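Local coordinates for amidohydrolase (Pseudomonas aeruginosa, PDB 2I5G), which probably acts as a metal-dependent dipeptidase of peptidase family M19, a group built on the TIM-barrel fold, at residues V12-I17 and I246-T251; L157-S162 and H189-S194; A19-E24 and K59-N64. The protein carries 2 engineered substitutions. One frame throughout, in Å; residues are numbered along the deposited sequence.

Contact 1. Residues V12-I17 and I246-T251; sequences VIDGLI and IGTDFT
The flat carboxylate of Asp14 has both oxygens bonded by Thr248, OD1 by the hydroxyl and OD2 weakly by the backbone N, and the ring of Phe250 comes near the same group. Thr248 OG1 donates to Asp14 OD1 at 2.5 Å, and the Asp14 and Thr248 side chains cross at about a right angle. The weak bond from Thr248 N to Asp14 OD2 is 2.9 Å long. Leu16 N also reaches Asp14 OD2, at 3.0 Å, from above the carboxylate plane (54° out of it). This closes an Asx turn, and OD2 thus accepts from a backbone N of each segment. Asp14 CG is anti to the backbone N (chi1 -173°), which puts it beside the carbonyl carbon. Asp14 OD1 approaches the Phe250 ring obliquely, 4.0 Å from CD2.

Strand 13-17 turns a corner at Gly15, and residues 246-251 run on from strand 244-246. The first and last strands of the barrel meet here, consistent with closure of a TIM barrel. Backbone bonds tie them: Gly15 N to Ile246 O, 2.6 Å, and Asp249 N to Leu16 O, 2.8 Å. Ile17 and Phe250 form a single beta bridge. Their side chains lie side by side, with Ile17 CG1 4.2 Å from Phe250 CB. Leu16 and Asp249 also point the same way.

A water accepts from Ile246 N (3.0 Å) and lies close to Ile13 O. Ile246 O has a second donor, Trp315 NE1. Thr211 OG1 bonds to Thr248 O. On the other flank the backbone of Asp14 pairs with Ala36 and Asn38 of strand 36-40.

Contact 2. Residues L157-S162 and H189-S194; sequences LSHVGS and HPRNKS
Arg191 lies across the ring of His159, and this is the tightly packed part of the contact. The two planes are 33° apart. His159 NE2 sits 3.8 Å above the guanidinium plane, over its centre. Arg191 CZ in turn lies over one face of the imidazole, toward the rim. The arginine chain bends at chi3 (75°), which turns Arg191 NE toward His159 CE1, 3.2 Å away. Arg191 CD lies 3.1 Å from His159 ND1.

One carbonyl gathers the charged ends. Ser158 O accepts from Lys193 NZ at 3.1 Å, with NZ above the carbonyl plane. It also takes a weak bond from Arg191 NH1 (2.9 Å). Lys193 NZ also lies 3.4 Å from Val160 O, and these nearby carbonyl oxygens may favour its positive charge.

The rest is looser, with the exposed Pro190 on the solvent side of the turn 189-192. Within that turn His189 ND1 accepts from Arg191 N (2.8 Å).

His180 bonds to both loops: its NE2 to His159 NE2, its O to Arg191 NH2, its N to Ser158 OG. Strand 177-181 is thereby linked to each of them. The first loop leads into helix 162-171 and the second into helix 195-203.

Contact 3. Residues A19-E24 and K59-N64; sequences AKWNRE and KLIRDN
Arg23 and Asn64 make the polar link of this contact, and Trp21 with Leu60 makes the apolar one. Arg23 NH1 donates to Asn64 OD1 at 2.6 Å. The bond lies in the carbonyl plane, on a lone pair, and Asn64 OD1 sits in the guanidinium plane. The guanidinium and amide planes are 30° apart, nearly coplanar. Beside this, Leu60 CD1 meets the Trp21 side chain at the ring edge, 3.4 Å from CB and 3.6 Å from CE3. Ile61 CG1 approaches Trp21 CZ3 obliquely at 4.1 Å.

The next shell sets these groups. Arg23 is extended from CG to NE, with CG anti to the backbone N (chi1 -172°). Its NH2 makes a salt bridge to Asp66. The Asn64 amide is held at its other end as well, where ND2 donates to Leu60 O at 2.7 Å. That bond reaches back into the last turn of helix 47-63. Asn64 itself is the first residue to leave helical geometry. Asn22 is the N-cap of helix 23-31, and its OD1 accepts from Leu25 N.

The contact is partly buried. It is packing between two successive helices of the barrel, the start of helix 23-31 against the end of helix 47-63. Phe26 of the first helix meets the Trp21 ring edge-to-face and touches Leu60 and Asn64. Trp21 and Ile61 both touch Tyr90 of strand 86-92.

How the contacts relate
Contact 1 lies near the middle of the chain, its centre about 6 Å from the chain's centre. Contacts 2 and 3 are about 13 and 19 Å out, on opposite sides, with centres about 31 Å apart. Each is about 17 Å from contact 1, centre to centre. Along the sequence both are nested inside the loop that contact 1 closes. Segment 19-24 of contact 3 follows strand 13-17. Contacts 1 and 2 approach to about 5 Å at their nearest atoms without touching, but His180 of strand 177-181 reaches both. Loops 246-251, 157-162 and 189-194 follow strands, at the end where TIM-barrel enzymes usually carry the active site; no site is identified here. Contact 3 joins outer helices.

Contact 1. Residues V12-I17 and I246-T251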
# COMPACT_ATOMS: atom_id res chain seq x y z
N VAL A 12 29.66 -13.28 17.33
CA VAL A 12 28.71 -14.02 16.52
C VAL A 12 27.43 -13.21 16.45
O VAL A 12 26.92 -12.72 17.46
CB VAL A 12 28.45 -15.45 17.10
CG1 VAL A 12 29.27 -15.68 18.36
CG2 VAL A 12 26.97 -15.67 17.36
N ILE A 13 26.93 -13.05 15.23
CA ILE A 13 25.72 -12.28 14.99
C ILE A 13 24.79 -13.04 14.06
O ILE A 13 25.25 -13.76 13.17
CB ILE A 13 26.07 -10.92 14.36
CG1 ILE A 13 26.80 -10.06 15.40
CG2 ILE A 13 24.81 -10.23 13.85
CD1 ILE A 13 27.21 -8.69 14.92
N ASP A 14 23.49 -12.88 14.27
CA ASP A 14 22.50 -13.55 13.44
C ASP A 14 21.62 -12.52 12.77
O ASP A 14 20.95 -11.73 13.44
CB ASP A 14 21.66 -14.51 14.27
CG ASP A 14 20.72 -15.35 13.41
OD1 ASP A 14 20.16 -16.33 13.95
OD2 ASP A 14 20.55 -15.03 12.22
N GLY A 15 21.61 -12.54 11.44
CA GLY A 15 20.82 -11.60 10.67
C GLY A 15 19.31 -11.64 10.83
O GLY A 15 18.64 -10.67 10.50
N LEU A 16 18.77 -12.75 11.32
CA LEU A 16 17.33 -12.83 11.50
C LEU A 16 16.83 -13.91 12.45
O LEU A 16 17.15 -15.09 12.31
CB LEU A 16 16.63 -13.02 10.17
CG LEU A 16 15.15 -12.65 10.33
CD1 LEU A 16 14.98 -11.19 9.93
CD2 LEU A 16 14.27 -13.54 9.49
N ILE A 17 16.01 -13.48 13.40
CA ILE A 17 15.41 -14.37 14.37
C ILE A 17 14.00 -13.90 14.71
O ILE A 17 13.79 -12.73 15.03
CB ILE A 17 16.28 -14.42 15.66
CG1 ILE A 17 17.56 -15.19 15.37
CG2 ILE A 17 15.51 -15.09 16.79
CD1 ILE A 17 18.48 -15.35 16.58
N ILE A 246 25.57 -14.53 8.44
CA ILE A 246 24.53 -15.46 8.85
C ILE A 246 23.18 -14.80 9.13
O ILE A 246 23.12 -13.70 9.70
CB ILE A 246 24.97 -16.24 10.10
CG1 ILE A 246 26.12 -17.18 9.74
CG2 ILE A 246 23.80 -17.05 10.67
CD1 ILE A 246 25.78 -18.14 8.61
N GLY A 247 22.12 -15.48 8.72
CA GLY A 247 20.75 -15.03 8.94
C GLY A 247 19.88 -16.28 9.06
O GLY A 247 19.05 -16.57 8.20
N THR A 248 20.09 -17.04 10.14
CA THR A 248 19.39 -18.30 10.38
C THR A 248 17.89 -18.31 10.13
O THR A 248 17.37 -19.23 9.50
CB THR A 248 19.61 -18.80 11.82
OG1 THR A 248 18.81 -18.02 12.72
CG2 THR A 248 21.06 -18.69 12.20
N ASP A 249 17.20 -17.31 10.64
CA ASP A 249 15.76 -17.24 10.47
C ASP A 249 15.14 -18.22 11.47
O ASP A 249 14.19 -18.94 11.15
CB ASP A 249 15.39 -17.61 9.03
CG ASP A 249 13.96 -17.25 8.67
OD1 ASP A 249 13.39 -16.34 9.32
OD2 ASP A 249 13.41 -17.85 7.72
N PHE A 250 15.70 -18.26 12.68
CA PHE A 250 15.19 -19.13 13.73
C PHE A 250 13.77 -18.73 14.14
O PHE A 250 13.51 -17.56 14.44
CB PHE A 250 16.09 -19.07 14.97
CG PHE A 250 17.17 -20.11 14.99
CD1 PHE A 250 16.86 -21.47 14.83
CD2 PHE A 250 18.50 -19.75 15.20
CE1 PHE A 250 17.86 -22.44 14.88
CE2 PHE A 250 19.50 -20.72 15.25
CZ PHE A 250 19.18 -22.07 15.09
N THR A 251 12.86 -19.70 14.16
CA THR A 251 11.47 -19.47 14.52
C THR A 251 11.17 -20.19 15.84
O THR A 251 10.01 -20.51 16.15
CB THR A 251 10.52 -20.00 13.43
OG1 THR A 251 10.64 -21.42 13.34
CG2 THR A 251 10.87 -19.39 12.09
O HOH W 1 26.76 -13.75 11.11

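Contact 2. Residues L157-S162 and H189-S194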
# COMPACT_ATOMS: atom_id res chain seq x y z
N LEU A 157 16.02 -6.65 1.94
CA LEU A 157 15.26 -7.08 0.78
C LEU A 157 15.02 -8.58 0.64
O LEU A 157 14.63 -9.04 -0.43
CB LEU A 157 15.95 -6.58 -0.49
CG LEU A 157 16.22 -5.08 -0.58
CD1 LEU A 157 17.23 -4.84 -1.68
CD2 LEU A 157 14.93 -4.31 -0.83
N SER A 158 15.25 -9.34 1.70
CA SER A 158 15.05 -10.79 1.63
C SER A 158 13.69 -11.22 1.05
O SER A 158 13.63 -12.11 0.22
CB SER A 158 15.22 -11.42 3.02
OG SER A 158 16.56 -11.32 3.46
N HIS A 159 12.62 -10.57 1.50
CA HIS A 159 11.27 -10.91 1.05
C HIS A 159 10.73 -10.00 -0.07
O HIS A 159 9.58 -10.15 -0.50
CB HIS A 159 10.31 -10.88 2.25
CG HIS A 159 10.59 -11.93 3.29
ND1 HIS A 159 10.00 -13.18 3.28
CD2 HIS A 159 11.42 -11.92 4.37
CE1 HIS A 159 10.44 -13.89 4.30
NE2 HIS A 159 11.30 -13.15 4.98
N VAL A 160 11.56 -9.07 -0.54
CA VAL A 160 11.14 -8.17 -1.61
C VAL A 160 11.37 -8.81 -2.99
O VAL A 160 12.33 -9.55 -3.19
CB VAL A 160 11.89 -6.82 -1.54
CG1 VAL A 160 11.38 -5.88 -2.63
CG2 VAL A 160 11.69 -6.19 -0.17
N GLY A 161 10.47 -8.51 -3.93
CA GLY A 161 10.58 -9.05 -5.27
C GLY A 161 11.81 -8.51 -5.98
O GLY A 161 12.44 -7.57 -5.50
N SER A 162 12.12 -9.08 -7.15
CA SER A 162 13.29 -8.67 -7.92
C SER A 162 13.26 -7.26 -8.51
O SER A 162 14.24 -6.54 -8.43
CB SER A 162 13.55 -9.69 -9.03
OG SER A 162 12.44 -9.76 -9.90
N HIS A 189 12.49 -22.15 -5.69
CA HIS A 189 11.66 -21.31 -4.81
C HIS A 189 11.64 -19.79 -4.99
O HIS A 189 12.67 -19.14 -5.13
CB HIS A 189 11.99 -21.62 -3.34
CG HIS A 189 10.93 -21.18 -2.38
ND1 HIS A 189 10.68 -19.85 -2.10
CD2 HIS A 189 10.01 -21.89 -1.69
CE1 HIS A 189 9.65 -19.76 -1.28
NE2 HIS A 189 9.22 -20.98 -1.01
N PRO A 190 10.44 -19.19 -4.95
CA PRO A 190 10.22 -17.75 -5.11
C PRO A 190 11.04 -16.83 -4.18
O PRO A 190 11.27 -15.66 -4.51
CB PRO A 190 8.72 -17.60 -4.87
CG PRO A 190 8.18 -18.87 -5.42
CD PRO A 190 9.14 -19.90 -4.87
N ARG A 191 11.47 -17.33 -3.02
CA ARG A 191 12.23 -16.48 -2.12
C ARG A 191 13.75 -16.58 -2.25
O ARG A 191 14.48 -15.80 -1.63
CB ARG A 191 11.81 -16.70 -0.67
CG ARG A 191 11.62 -15.38 0.05
CD ARG A 191 11.05 -15.49 1.44
NE ARG A 191 12.02 -15.97 2.42
CZ ARG A 191 13.27 -15.52 2.52
NH1 ARG A 191 13.73 -14.59 1.70
NH2 ARG A 191 14.06 -16.01 3.47
N ASN A 192 14.23 -17.53 -3.04
CA ASN A 192 15.66 -17.68 -3.24
C ASN A 192 16.15 -16.67 -4.28
O ASN A 192 15.36 -16.18 -5.09
CB ASN A 192 16.00 -19.09 -3.70
CG ASN A 192 15.93 -20.09 -2.58
OD1 ASN A 192 15.98 -19.73 -1.41
ND2 ASN A 192 15.84 -21.37 -2.93
N LYS A 193 17.44 -16.35 -4.24
CA LYS A 193 18.00 -15.39 -5.18
C LYS A 193 18.91 -16.03 -6.25
O LYS A 193 19.66 -16.96 -5.97
CB LYS A 193 18.78 -14.33 -4.41
CG LYS A 193 18.05 -13.75 -3.21
CD LYS A 193 16.74 -13.06 -3.60
CE LYS A 193 16.09 -12.40 -2.38
NZ LYS A 193 14.71 -11.90 -2.67
N SER A 194 18.83 -15.50 -7.46
CA SER A 194 19.62 -15.99 -8.59
C SER A 194 21.07 -15.56 -8.45
O SER A 194 21.38 -14.64 -7.69
CB SER A 194 19.08 -15.41 -9.90
OG SER A 194 19.35 -14.02 -9.96

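Contact 3. Residues A19-E24 and K59-N64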
# COMPACT_ATOMS: atom_id res chain seq x y z
N ALA A 19 11.72 -15.73 17.03
CA ALA A 19 11.40 -16.76 17.99
C ALA A 19 10.40 -16.23 19.00
O ALA A 19 10.25 -15.02 19.15
CB ALA A 19 12.66 -17.20 18.71
N LYS A 20 9.69 -17.14 19.67
CA LYS A 20 8.73 -16.75 20.70
C LYS A 20 9.62 -16.19 21.82
O LYS A 20 10.55 -16.86 22.25
CB LYS A 20 7.97 -17.97 21.21
CG LYS A 20 6.86 -17.67 22.19
CD LYS A 20 5.59 -17.23 21.49
CE LYS A 20 4.90 -18.40 20.80
NZ LYS A 20 3.64 -18.01 20.09
N TRP A 21 9.34 -14.97 22.27
CA TRP A 21 10.17 -14.37 23.31
C TRP A 21 9.83 -14.76 24.74
O TRP A 21 8.67 -14.72 25.16
CB TRP A 21 10.15 -12.85 23.18
CG TRP A 21 11.19 -12.30 22.23
CD1 TRP A 21 11.58 -12.84 21.04
CD2 TRP A 21 11.90 -11.06 22.37
NE1 TRP A 21 12.50 -12.01 20.42
CE2 TRP A 21 12.70 -10.91 21.22
CE3 TRP A 21 11.93 -10.06 23.35
CZ2 TRP A 21 13.53 -9.80 21.02
CZ3 TRP A 21 12.75 -8.95 23.15
CH2 TRP A 21 13.53 -8.84 21.99
N ASN A 22 10.86 -15.15 25.48
CA ASN A 22 10.74 -15.53 26.89
C ASN A 22 12.15 -15.70 27.42
O ASN A 22 13.11 -15.64 26.65
CB ASN A 22 9.92 -16.82 27.06
CG ASN A 22 10.45 -17.97 26.25
OD1 ASN A 22 11.59 -18.40 26.44
ND2 ASN A 22 9.63 -18.48 25.35
N ARG A 23 12.29 -15.90 28.72
CA ARG A 23 13.62 -16.04 29.31
C ARG A 23 14.38 -17.26 28.79
O ARG A 23 15.61 -17.26 28.74
CB ARG A 23 13.54 -16.12 30.83
CG ARG A 23 14.91 -16.07 31.49
CD ARG A 23 14.82 -16.03 32.99
NE ARG A 23 16.15 -15.90 33.58
CZ ARG A 23 16.85 -14.77 33.59
NH1 ARG A 23 16.35 -13.67 33.05
NH2 ARG A 23 18.06 -14.75 34.14
N GLU A 24 13.64 -18.30 28.42
CA GLU A 24 14.29 -19.50 27.93
C GLU A 24 14.96 -19.26 26.58
O GLU A 24 16.01 -19.84 26.29
CB GLU A 24 13.29 -20.65 27.82
CG GLU A 24 13.90 -21.94 27.30
CD GLU A 24 15.29 -22.21 27.88
OE1 GLU A 24 15.41 -22.38 29.11
OE2 GLU A 24 16.27 -22.23 27.09
N LYS A 59 10.13 -4.60 27.57
CA LYS A 59 9.82 -5.15 28.89
C LYS A 59 10.54 -6.47 29.15
O LYS A 59 11.06 -6.69 30.25
CB LYS A 59 8.31 -5.35 29.04
CG LYS A 59 7.93 -5.82 30.44
CD LYS A 59 6.44 -6.07 30.57
CE LYS A 59 6.13 -6.58 31.96
NZ LYS A 59 6.68 -5.64 32.97
N LEU A 60 10.58 -7.34 28.16
CA LEU A 60 11.26 -8.61 28.34
C LEU A 60 12.74 -8.36 28.57
O LEU A 60 13.36 -9.01 29.42
CB LEU A 60 11.06 -9.51 27.12
CG LEU A 60 9.72 -10.25 27.16
CD1 LEU A 60 9.34 -10.74 25.78
CD2 LEU A 60 9.84 -11.40 28.15
N ILE A 61 13.31 -7.42 27.83
CA ILE A 61 14.72 -7.10 28.00
C ILE A 61 14.92 -6.55 29.40
O ILE A 61 15.77 -7.03 30.15
CB ILE A 61 15.17 -6.04 26.96
CG1 ILE A 61 15.15 -6.65 25.55
CG2 ILE A 61 16.55 -5.50 27.34
CD1 ILE A 61 15.63 -5.72 24.47
N ARG A 62 14.13 -5.55 29.76
CA ARG A 62 14.22 -4.93 31.07
C ARG A 62 14.21 -5.99 32.17
O ARG A 62 15.07 -6.00 33.05
CB ARG A 62 13.03 -3.99 31.31
CG ARG A 62 13.40 -2.59 31.74
CD ARG A 62 12.30 -1.94 32.58
NE ARG A 62 10.95 -2.07 32.02
CZ ARG A 62 10.54 -1.51 30.88
NH1 ARG A 62 11.36 -0.76 30.16
NH2 ARG A 62 9.28 -1.69 30.48
N ASP A 63 13.24 -6.89 32.10
CA ASP A 63 13.10 -7.92 33.11
C ASP A 63 14.17 -9.01 33.07
O ASP A 63 14.32 -9.77 34.03
CB ASP A 63 11.69 -8.53 33.04
CG ASP A 63 10.60 -7.57 33.51
OD1 ASP A 63 10.94 -6.53 34.12
OD2 ASP A 63 9.40 -7.85 33.29
N ASN A 64 14.91 -9.09 31.96
CA ASN A 64 15.96 -10.09 31.80
C ASN A 64 17.27 -9.41 31.39
O ASN A 64 18.02 -9.95 30.58
CB ASN A 64 15.58 -11.10 30.71
CG ASN A 64 14.30 -11.85 31.03
OD1 ASN A 64 14.27 -12.72 31.90
ND2 ASN A 64 13.23 -11.52 30.32